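Epf (Streptococcus pyogenes, PDB 4ES8) acts as a cell-surface adhesin that binds to cells through an N-terminal domain containing a carbohydrate-binding module. Local coordinates at residues Ser107-His112 with Asn244-Glu249; Ser151-Asn156 with Thr180-Pro185. One frame throughout, in Å; residues are numbered along the deposited sequence.

Contact 1 (Ser107-His112 with Asn244-Glu249); sequences SLIKDH and NFEGDE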
loop_
_atom_site.group_PDB
_atom_site.type_symbol
_atom_site.label_atom_id
_atom_site.label_comp_id
_atom_site.label_asym_id
_atom_site.label_seq_id
_atom_site.Cartn_x
_atom_site.Cartn_y
_atom_site.Cartn_z
ATOM N N SER A 107 -6.779 3.062 4.390
ATOM C CA SER A 107 -7.376 1.967 3.633
ATOM C C SER A 107 -6.795 1.893 2.227
ATOM O O SER A 107 -6.848 2.883 1.466
ATOM C CB SER A 107 -8.891 2.133 3.564
ATOM O OG SER A 107 -9.486 0.956 3.039
ATOM N N LEU A 108 -6.236 0.713 1.886
ATOM C CA LEU A 108 -5.642 0.517 0.566
ATOM C C LEU A 108 -6.646 -0.174 -0.359
ATOM O O LEU A 108 -7.621 -0.771 0.118
ATOM C CB LEU A 108 -4.336 -0.315 0.672
ATOM C CG LEU A 108 -3.285 0.199 1.686
ATOM C CD1 LEU A 108 -2.047 -0.669 1.664
ATOM C CD2 LEU A 108 -2.917 1.663 1.417
ATOM N N ILE A 109 -6.420 -0.068 -1.667
ATOM C CA ILE A 109 -7.269 -0.711 -2.670
ATOM C C ILE A 109 -6.690 -2.075 -2.985
ATOM O O ILE A 109 -5.476 -2.223 -3.124
ATOM C CB ILE A 109 -7.382 0.175 -3.941
ATOM C CG1 ILE A 109 -8.136 1.478 -3.589
ATOM C CG2 ILE A 109 -8.111 -0.570 -5.094
ATOM C CD1 ILE A 109 -8.005 2.570 -4.673
ATOM N N LYS A 110 -7.573 -3.079 -3.129
ATOM C CA LYS A 110 -7.141 -4.437 -3.477
ATOM C C LYS A 110 -6.474 -4.433 -4.848
ATOM O O LYS A 110 -6.989 -3.810 -5.785
ATOM C CB LYS A 110 -8.366 -5.365 -3.514
ATOM C CG LYS A 110 -8.014 -6.839 -3.795
ATOM C CD LYS A 110 -9.234 -7.771 -3.759
ATOM C CE LYS A 110 -10.132 -7.622 -4.973
ATOM N NZ LYS A 110 -11.217 -8.652 -4.991
ATOM N N ASP A 111 -5.327 -5.124 -4.960
ATOM C CA ASP A 111 -4.628 -5.340 -6.218
ATOM C C ASP A 111 -4.020 -4.048 -6.807
ATOM O O ASP A 111 -3.793 -3.968 -8.004
ATOM C CB ASP A 111 -5.553 -6.038 -7.238
ATOM C CG ASP A 111 -4.870 -6.718 -8.400
ATOM O OD1 ASP A 111 -3.819 -7.361 -8.180
ATOM O OD2 ASP A 111 -5.422 -6.666 -9.515
ATOM N N HIS A 112 -3.723 -3.059 -5.951
ATOM C CA HIS A 112 -2.994 -1.863 -6.351
ATOM C C HIS A 112 -1.543 -2.047 -5.891
ATOM O O HIS A 112 -1.273 -2.885 -5.014
ATOM C CB HIS A 112 -3.634 -0.614 -5.724
ATOM C CG HIS A 112 -4.667 0.066 -6.584
ATOM N ND1 HIS A 112 -4.789 1.449 -6.585
ATOM C CD2 HIS A 112 -5.607 -0.459 -7.411
ATOM C CE1 HIS A 112 -5.800 1.729 -7.395
ATOM N NE2 HIS A 112 -6.344 0.609 -7.905
ATOM N N ASN A 244 -7.876 -5.860 -10.815
ATOM C CA ASN A 244 -8.861 -4.934 -10.253
ATOM C C ASN A 244 -8.582 -3.566 -10.840
ATOM O O ASN A 244 -7.620 -2.916 -10.424
ATOM C CB ASN A 244 -8.830 -4.879 -8.704
ATOM C CG ASN A 244 -9.832 -3.886 -8.145
ATOM O OD1 ASN A 244 -10.798 -3.509 -8.822
ATOM N ND2 ASN A 244 -9.664 -3.446 -6.895
ATOM N N PHE A 245 -9.416 -3.119 -11.793
ATOM C CA PHE A 245 -9.165 -1.842 -12.450
ATOM C C PHE A 245 -9.768 -0.659 -11.701
ATOM O O PHE A 245 -9.722 0.462 -12.202
ATOM C CB PHE A 245 -9.621 -1.885 -13.911
ATOM C CG PHE A 245 -8.863 -2.942 -14.677
ATOM C CD1 PHE A 245 -7.474 -2.957 -14.684
ATOM C CD2 PHE A 245 -9.540 -3.929 -15.379
ATOM C CE1 PHE A 245 -6.769 -3.938 -15.396
ATOM C CE2 PHE A 245 -8.830 -4.910 -16.101
ATOM C CZ PHE A 245 -7.455 -4.903 -16.095
ATOM N N GLU A 246 -10.252 -0.907 -10.462
ATOM C CA GLU A 246 -10.800 0.124 -9.581
ATOM C C GLU A 246 -9.926 1.371 -9.545
ATOM O O GLU A 246 -8.697 1.277 -9.358
ATOM C CB GLU A 246 -10.893 -0.466 -8.173
ATOM C CG GLU A 246 -11.506 0.444 -7.136
ATOM C CD GLU A 246 -11.680 -0.198 -5.771
ATOM O OE1 GLU A 246 -11.332 -1.387 -5.595
ATOM O OE2 GLU A 246 -12.130 0.523 -4.858
ATOM N N GLY A 247 -10.565 2.526 -9.678
ATOM C CA GLY A 247 -9.862 3.803 -9.574
ATOM C C GLY A 247 -9.369 4.374 -10.886
ATOM O O GLY A 247 -8.940 5.529 -10.921
ATOM N N ASP A 248 -9.378 3.583 -11.968
ATOM C CA ASP A 248 -8.952 4.113 -13.259
ATOM C C ASP A 248 -10.055 4.989 -13.836
ATOM O O ASP A 248 -11.227 4.593 -13.860
ATOM C CB ASP A 248 -8.626 2.967 -14.228
ATOM C CG ASP A 248 -7.341 2.225 -13.924
ATOM O OD1 ASP A 248 -6.816 2.376 -12.796
ATOM O OD2 ASP A 248 -6.863 1.497 -14.807
ATOM N N GLU A 249 -9.665 6.178 -14.296
ATOM C CA GLU A 249 -10.564 7.145 -14.905
ATOM C C GLU A 249 -10.416 7.057 -16.414
ATOM O O GLU A 249 -9.343 7.383 -16.933
ATOM C CB GLU A 249 -10.238 8.557 -14.398
ATOM C CG GLU A 249 -11.103 9.631 -15.038
ATOM C CD GLU A 249 -10.598 11.044 -14.854
ATOM O OE1 GLU A 249 -9.613 11.429 -15.529
ATOM O OE2 GLU A 249 -11.188 11.764 -14.014
HETATM O O HOH W 1 -10.490 -2.517 -3.263
#

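Contact 2 (Ser151-Asn156 with Thr180-Pro185); sequences SKYASN and TLKEGP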
loop_
_atom_site.group_PDB
_atom_site.type_symbol
_atom_site.label_atom_id
_atom_site.label_comp_id
_atom_site.label_asym_id
_atom_site.label_seq_id
_atom_site.Cartn_x
_atom_site.Cartn_y
_atom_site.Cartn_z
ATOM N N SER A 151 2.267 -13.159 3.433
ATOM C CA SER A 151 1.754 -13.590 2.142
ATOM C C SER A 151 0.218 -13.607 2.064
ATOM O O SER A 151 -0.315 -13.848 0.979
ATOM C CB SER A 151 2.329 -14.940 1.746
ATOM O OG SER A 151 1.929 -15.920 2.685
ATOM N N LYS A 152 -0.482 -13.358 3.177
ATOM C CA LYS A 152 -1.938 -13.213 3.159
ATOM C C LYS A 152 -2.337 -11.796 2.757
ATOM O O LYS A 152 -3.477 -11.585 2.314
ATOM C CB LYS A 152 -2.529 -13.464 4.573
ATOM C CG LYS A 152 -2.364 -14.870 5.122
ATOM C CD LYS A 152 -2.876 -14.885 6.563
ATOM C CE LYS A 152 -2.622 -16.193 7.274
ATOM N NZ LYS A 152 -3.103 -16.150 8.680
ATOM N N TYR A 153 -1.414 -10.808 2.916
ATOM C CA TYR A 153 -1.744 -9.389 2.693
ATOM C C TYR A 153 -1.051 -8.757 1.501
ATOM O O TYR A 153 -1.593 -7.812 0.922
ATOM C CB TYR A 153 -1.413 -8.571 3.955
ATOM C CG TYR A 153 -1.916 -9.227 5.223
ATOM C CD1 TYR A 153 -3.281 -9.294 5.507
ATOM C CD2 TYR A 153 -1.036 -9.826 6.115
ATOM C CE1 TYR A 153 -3.750 -9.915 6.663
ATOM C CE2 TYR A 153 -1.494 -10.460 7.272
ATOM C CZ TYR A 153 -2.854 -10.507 7.538
ATOM O OH TYR A 153 -3.312 -11.116 8.682
ATOM N N ALA A 154 0.147 -9.234 1.146
ATOM C CA ALA A 154 0.896 -8.631 0.078
ATOM C C ALA A 154 1.589 -9.658 -0.764
ATOM O O ALA A 154 2.016 -10.714 -0.263
ATOM C CB ALA A 154 1.949 -7.701 0.693
ATOM N N SER A 155 1.699 -9.335 -2.050
ATOM C CA SER A 155 2.512 -10.092 -2.980
ATOM C C SER A 155 3.620 -9.200 -3.542
ATOM O O SER A 155 3.580 -7.950 -3.426
ATOM C CB SER A 155 1.672 -10.660 -4.117
ATOM O OG SER A 155 1.224 -9.609 -4.950
ATOM N N ASN A 156 4.638 -9.845 -4.144
ATOM C CA ASN A 156 5.709 -9.138 -4.854
ATOM C C ASN A 156 6.440 -8.132 -3.954
ATOM O O ASN A 156 6.831 -7.053 -4.429
ATOM C CB ASN A 156 5.123 -8.417 -6.087
ATOM C CG ASN A 156 4.302 -9.334 -6.977
ATOM O OD1 ASN A 156 4.820 -10.254 -7.600
ATOM N ND2 ASN A 156 2.997 -9.125 -7.039
ATOM N N THR A 180 -1.099 -5.166 -3.054
ATOM C CA THR A 180 -2.040 -5.688 -2.057
ATOM C C THR A 180 -2.868 -6.888 -2.559
ATOM O O THR A 180 -3.246 -6.960 -3.747
ATOM C CB THR A 180 -3.016 -4.607 -1.670
ATOM O OG1 THR A 180 -3.634 -4.094 -2.874
ATOM C CG2 THR A 180 -2.349 -3.493 -0.867
ATOM N N LEU A 181 -3.193 -7.792 -1.627
ATOM C CA LEU A 181 -4.065 -8.947 -1.898
ATOM C C LEU A 181 -5.479 -8.690 -1.369
ATOM O O LEU A 181 -6.412 -9.447 -1.688
ATOM C CB LEU A 181 -3.478 -10.237 -1.268
ATOM C CG LEU A 181 -2.141 -10.674 -1.874
ATOM C CD1 LEU A 181 -1.557 -11.859 -1.140
ATOM C CD2 LEU A 181 -2.238 -10.951 -3.405
ATOM N N LYS A 182 -5.632 -7.671 -0.505
ATOM C CA LYS A 182 -6.904 -7.309 0.116
ATOM C C LYS A 182 -7.145 -5.812 0.043
ATOM O O LYS A 182 -6.204 -5.060 -0.186
ATOM C CB LYS A 182 -6.890 -7.691 1.622
ATOM C CG LYS A 182 -6.644 -9.165 1.948
ATOM C CD LYS A 182 -6.680 -9.403 3.453
ATOM C CE LYS A 182 -6.636 -10.876 3.793
ATOM N NZ LYS A 182 -7.058 -11.126 5.195
ATOM N N GLU A 183 -8.387 -5.397 0.297
ATOM C CA GLU A 183 -8.782 -4.005 0.504
ATOM C C GLU A 183 -8.687 -3.715 2.000
ATOM O O GLU A 183 -9.047 -4.577 2.815
ATOM C CB GLU A 183 -10.218 -3.748 0.020
ATOM C CG GLU A 183 -10.681 -2.322 0.291
ATOM C CD GLU A 183 -12.095 -2.032 -0.158
ATOM O OE1 GLU A 183 -12.431 -2.395 -1.306
ATOM O OE2 GLU A 183 -12.869 -1.455 0.639
ATOM N N GLY A 184 -8.313 -2.499 2.360
ATOM C CA GLY A 184 -8.292 -2.116 3.764
ATOM C C GLY A 184 -6.928 -1.682 4.249
ATOM O O GLY A 184 -5.924 -1.822 3.535
ATOM N N PRO A 185 -6.883 -1.165 5.484
ATOM C CA PRO A 185 -5.594 -0.721 6.042
ATOM C C PRO A 185 -4.652 -1.896 6.266
ATOM O O PRO A 185 -5.096 -3.012 6.573
ATOM C CB PRO A 185 -5.977 -0.086 7.392
ATOM C CG PRO A 185 -7.295 -0.727 7.760
ATOM C CD PRO A 185 -7.996 -0.959 6.442
HETATM O O HOH W 2 -3.883 -6.335 1.278
#

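Contact 1 (Ser107-His112 with Asn244-Glu249)
Asn244 and His112 anchor the close-packed half of this contact, each buried and each bonded across it. The His112 ring offers NE2 to Glu246 O at 2.8 Å, with the oxygen practically in the ring plane, while ND1 bonds Asp213 OD2; bonded at both nitrogens, the ring has its orientation fixed. Ile109 CG2 lies over one face of the ring, offset toward its rim. Asn244 uses its whole amide. CG stands anti to the backbone N (chi1 178°), and ND2 reaches Lys110 O at 2.9 Å, somewhat tilted from both the carbonyl and amide planes. The same nitrogen gives a nearly straight bond to Glu246 OE1 (3.0 Å, 170° at the hydrogen), lying in the amide plane and meeting the anti lone pair of the carboxylate. OD1 takes Glu246 N from above its carbonyl plane, which makes an Asx turn, and also accepts from the backbone N of Asp268. Beside the amide, Asp111 OD2 receives Asn244 N at 2.9 Å through its anti lone pair and Thr243 N as well, so two backbone donors steady this carboxylate.

The other side is looser and partly exposed. Here the extended Glu246 side chain crosses Ile109 obliquely, and CG2 of the isoleucine touches Glu246 OE1 at 3.4 Å. One water links the two segments, accepting from Lys110 N and donating to Glu246 OE1 at 2.7 Å. The Lys110 chain bends at chi3, and its NZ makes a salt bridge with Asp268.

Both backbones are shaped by type II turns, Ile109 to His112 and Phe245 to Asp248, with Asp111 and Gly247 at the positive-phi positions. Two such turns, docked through side-chain-to-backbone bonds, form an interdomain junction between the N-terminal beta-sandwich and a smaller domain, probably the fibronectin-like one.

Contact 2 (Ser151-Asn156 with Thr180-Pro185)
Tyr153 O is gripped by two donors. Leu181 N reaches it at 3.0 Å, well above the carbonyl plane, and a water donates to it at 2.7 Å. That water in turn accepts from Lys182 N at 2.8 Å, so consecutive amides of the loop are tied to one carbonyl, the first directly and the second through solvent.

Around this polar centre, Leu181 has the largest buried area of any residue in the contact. Its CG lies anti to the carbonyl carbon (chi1 -65°), against the backbone between Tyr153 and Ala154. From there the methyls part: CD1 comes to 3.2 Å from Ser151 O, while CD2 meets Ser155 CB at 4.0 Å. The extended Lys182 chain takes another path, its CE 3.6 Å from Lys152 O and its CD near Tyr153 CD1. In the tyrosine conformer described here, one of two modelled, the ammonium NZ arrives obliquely at 3.8 Å from Tyr153 CE1, and Lys152 CB sits over the centre of one ring face.

Next to the short helix 150-153, Ala154 of strand 154-159 faces Thr180 of strand 172-180 as an antiparallel non-hydrogen-bonded pair. Ala154 rests on Phe178 of that strand and Ile133 of strand 127-135, while Tyr153 and Thr180 both touch Met186 of strand 186-194.

Overall arrangement
The two contacts touch, their centres about 12 Å apart, and they illustrate how one loop can be bonded both to the loop after strand 172-180 and to the turn before strand 248-253. Residues 107-112 of contact 1 also touch residues 180-185 of contact 2. Ile109 O is 2.6 Å from Thr180 OG1, probably a hydrogen bond, and Leu108 O probably accepts from Gly184 N at 2.9 Å; thus the loop that docks on the second domain in contact 1 is pinned to the sandwich loop of contact 2. Glu183, in the same sandwich loop, forms a salt bridge with Lys267 of the second domain. The bound sodium ion stands apart, about 11 Å from the side chain of Ser155.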